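Local coordinates for protein VAL-1 (Chlorella virus, PDB 3GNE) that probably cleaves alginate by beta-elimination, as a family 14 polysaccharide lyase whose mode of action depends on pH, at residues G150-Q153 with D154-K157; S205-P208 with D209-I212. All coordinates share one frame; numbering follows the deposited sequence. Where two conformers were deposited one is given.

Interaction 1 (G150-Q153 with D154-K157); sequences GFFQ and DDFK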
# COMPACT_ATOMS: atom_id res chain seq x y z
N GLY A 150 -5.05 -8.50 8.22
CA GLY A 150 -5.98 -7.42 7.78
C GLY A 150 -6.65 -6.78 8.98
O GLY A 150 -6.94 -7.46 9.96
N PHE A 151 -6.86 -5.47 8.83
CA PHE A 151 -7.63 -4.70 9.81
C PHE A 151 -8.61 -3.79 9.07
O PHE A 151 -8.34 -3.40 7.92
CB PHE A 151 -6.72 -3.79 10.67
CG PHE A 151 -5.76 -4.65 11.51
CD1 PHE A 151 -6.13 -4.99 12.80
CD2 PHE A 151 -4.55 -5.05 10.99
CE1 PHE A 151 -5.30 -5.76 13.58
CE2 PHE A 151 -3.71 -5.81 11.77
CZ PHE A 151 -4.07 -6.20 13.07
N PHE A 152 -9.72 -3.48 9.76
CA PHE A 152 -10.70 -2.48 9.31
C PHE A 152 -11.69 -3.06 8.33
O PHE A 152 -12.45 -2.27 7.73
CB PHE A 152 -10.09 -1.19 8.77
CG PHE A 152 -9.01 -0.56 9.61
CD1 PHE A 152 -9.07 -0.58 11.00
CD2 PHE A 152 -7.92 0.06 8.98
CE1 PHE A 152 -8.07 0.01 11.75
CE2 PHE A 152 -6.92 0.66 9.73
CZ PHE A 152 -7.01 0.64 11.11
N GLN A 153 -11.77 -4.38 8.18
CA GLN A 153 -12.73 -4.88 7.19
C GLN A 153 -14.17 -4.43 7.43
O GLN A 153 -14.91 -4.18 6.49
CB GLN A 153 -12.67 -6.40 7.17
CG GLN A 153 -13.33 -6.89 5.87
CD GLN A 153 -13.31 -8.41 5.89
OE1 GLN A 153 -13.95 -9.04 6.76
NE2 GLN A 153 -12.61 -8.94 4.91
N ASP A 154 -14.59 -4.27 8.70
CA ASP A 154 -15.96 -3.85 8.94
C ASP A 154 -16.18 -2.36 8.80
O ASP A 154 -17.31 -1.90 8.91
CB ASP A 154 -16.39 -4.33 10.34
CG ASP A 154 -16.74 -5.82 10.41
OD1 ASP A 154 -16.90 -6.41 9.32
OD2 ASP A 154 -16.83 -6.34 11.56
N ASP A 155 -15.12 -1.59 8.60
CA ASP A 155 -15.24 -0.14 8.57
C ASP A 155 -15.28 0.37 7.15
O ASP A 155 -15.70 1.53 6.98
CB ASP A 155 -14.05 0.48 9.33
CG ASP A 155 -13.89 -0.02 10.75
OD1 ASP A 155 -14.91 0.07 11.47
OD2 ASP A 155 -12.78 -0.46 11.09
N PHE A 156 -14.89 -0.41 6.16
CA PHE A 156 -14.77 0.12 4.81
C PHE A 156 -15.46 -0.79 3.82
O PHE A 156 -15.04 -0.90 2.68
CB PHE A 156 -13.29 0.28 4.39
CG PHE A 156 -12.55 1.34 5.22
CD1 PHE A 156 -11.52 0.96 6.05
CD2 PHE A 156 -12.90 2.67 5.16
CE1 PHE A 156 -10.80 1.88 6.81
CE2 PHE A 156 -12.21 3.62 5.89
CZ PHE A 156 -11.16 3.21 6.72
N LYS A 157 -16.53 -1.48 4.24
CA LYS A 157 -17.24 -2.31 3.27
C LYS A 157 -17.74 -1.42 2.13
O LYS A 157 -18.27 -0.31 2.33
CB LYS A 157 -18.39 -3.13 3.88
CG LYS A 157 -17.97 -4.18 4.89
CD LYS A 157 -19.06 -5.16 5.31
CE LYS A 157 -18.61 -5.89 6.61
NZ LYS A 157 -17.31 -6.58 6.33

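Interaction 2 (S205-P208 with D209-I212); sequences SRSP and DLLI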
# COMPACT_ATOMS: atom_id res chain seq x y z
N SER A 205 9.25 -2.28 14.48
CA SER A 205 10.58 -2.82 14.27
C SER A 205 11.19 -3.07 15.64
O SER A 205 10.76 -2.59 16.65
CB SER A 205 11.52 -1.91 13.44
OG SER A 205 12.05 -0.86 14.28
N ARG A 206 12.29 -3.86 15.54
CA ARG A 206 12.96 -4.27 16.78
C ARG A 206 14.07 -3.35 17.26
O ARG A 206 14.58 -3.57 18.36
CB ARG A 206 13.52 -5.69 16.53
CG ARG A 206 14.76 -5.61 15.63
CD ARG A 206 15.66 -6.79 15.92
NE ARG A 206 14.97 -8.06 16.00
CZ ARG A 206 14.97 -8.99 16.94
NH1 ARG A 206 15.66 -8.90 18.08
NH2 ARG A 206 14.24 -10.08 16.73
N SER A 207 14.45 -2.34 16.47
CA SER A 207 15.55 -1.51 16.93
C SER A 207 15.50 -0.18 16.19
O SER A 207 14.89 -0.04 15.13
CB SER A 207 16.85 -2.31 16.75
OG SER A 207 17.03 -2.67 15.41
N PRO A 208 16.03 0.88 16.78
CA PRO A 208 15.80 2.24 16.28
C PRO A 208 16.50 2.57 14.98
O PRO A 208 16.23 3.63 14.41
CB PRO A 208 16.29 3.11 17.45
CG PRO A 208 17.22 2.22 18.22
CD PRO A 208 16.72 0.82 18.11
N ASP A 209 17.36 1.67 14.52
CA ASP A 209 17.99 1.79 13.19
C ASP A 209 17.06 1.29 12.07
O ASP A 209 17.41 1.43 10.89
CB ASP A 209 19.29 1.00 13.12
CG ASP A 209 19.09 -0.48 13.32
OD1 ASP A 209 18.66 -0.86 14.41
OD2 ASP A 209 19.33 -1.27 12.38
N LEU A 210 15.94 0.66 12.47
CA LEU A 210 15.04 0.09 11.44
C LEU A 210 13.78 0.93 11.41
O LEU A 210 12.94 0.79 12.32
CB LEU A 210 14.74 -1.34 11.84
CG LEU A 210 15.94 -2.30 11.76
CD1 LEU A 210 15.60 -3.64 12.44
CD2 LEU A 210 16.45 -2.51 10.33
N LEU A 211 13.64 1.83 10.45
CA LEU A 211 12.57 2.81 10.44
C LEU A 211 11.88 2.70 9.10
O LEU A 211 12.18 1.79 8.29
CB LEU A 211 13.17 4.21 10.67
CG LEU A 211 13.98 4.36 11.96
CD1 LEU A 211 14.65 5.72 11.92
CD2 LEU A 211 13.06 4.20 13.17
N ILE A 212 10.95 3.63 8.84
CA ILE A 212 10.29 3.56 7.52
C ILE A 212 11.33 3.76 6.42
O ILE A 212 12.13 4.70 6.53
CB ILE A 212 9.20 4.62 7.48
CG1 ILE A 212 8.13 4.34 8.53
CG2 ILE A 212 8.62 4.70 6.07
CD1 ILE A 212 7.18 5.48 8.86

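Interaction 1 (G150-Q153 with D154-K157)
F152 and F156 meet four residues apart, where CE1 of the F156 ring comes within 3.7 Å of CB of F152. The approach lies near the plane of the F156 ring, so an aromatic edge rests against a methylene. Each of the two side chains sets CG beside its own backbone N, and both leave in one direction and so run alongside each other. D155 adds a polar neighbour: its OD2 sits 3.4 Å from CA of F152 and 3.7 Å from CD1, with the carboxylate plane turned about 50° from the ring. The backbone of the same residues turns tightly, with D155 N donating to F152 O at 2.9 Å and F156 N adding a weak bond to the same oxygen. The turn closes off the outermost strand, 149-151, of one sheet of the concanavalin-like beta-sandwich. F152 and F156 both lean on V190 and E197 of the other sheet, and F156 is buried there. A more exposed flank is held by charge. K157, in one of its two conformers, bends at chi4 (-58°) to bring NZ back to D154 OD1, a salt bridge of 3.0 Å that meets the oxygen nearly along its C-O bond. The same NZ makes only a weak bond to Q153 O, at 3.4 Å.

Interaction 2 (S205-P208 with D209-I212)
L210 folds back over S205 and S207 in a type I beta turn running from S207 to L210, within the loop that carries the chain between the two sheets of the beta-sandwich. L210 N closes the turn on S207 O at 2.9 Å. The close-packed side gathers round the buried pair that meets here, S205 and L210, whose CB atoms lie 3.6 Å apart. S205 OG has chi1 at 80°, tucked between its own backbone N and carbonyl carbon, and from there it is within bonding distance of both L210 O (2.7 Å) and S207 O (3.1 Å). I98 and F177 also pack on S205. Toward solvent the contacts thin out. P208 and D209 occupy the exposed corner of the turn, and the stem of R206 runs alongside L210, touching it through CG at 3.8 Å from CD1. A short polar bond does hold this outer side, since D209 turns its carboxylate back toward S207 with chi1 at 63°: S207 OG donates to D209 OD1 at 2.6 Å, on the syn side and 22° out of the carboxylate plane.

Interaction 1 comes first along the chain and closes before interaction 2 opens; their centres lie 27 Å apart and their nearest atoms about 14 Å, without touching. The seven-stranded antiparallel sheet relates them: 150-157 leaves its outermost strand, 149-151, whereas 205-212 leads into strand 212-221, which lies inside that sheet. Strand 195-202, of the other sheet, is a second tie, because side chains of interaction 1 rest on it and the loop holding interaction 2 follows it. The pair illustrates how separate tight turns let one chain pass out of and between the layers of a polysaccharide lyase family 14 beta-sandwich.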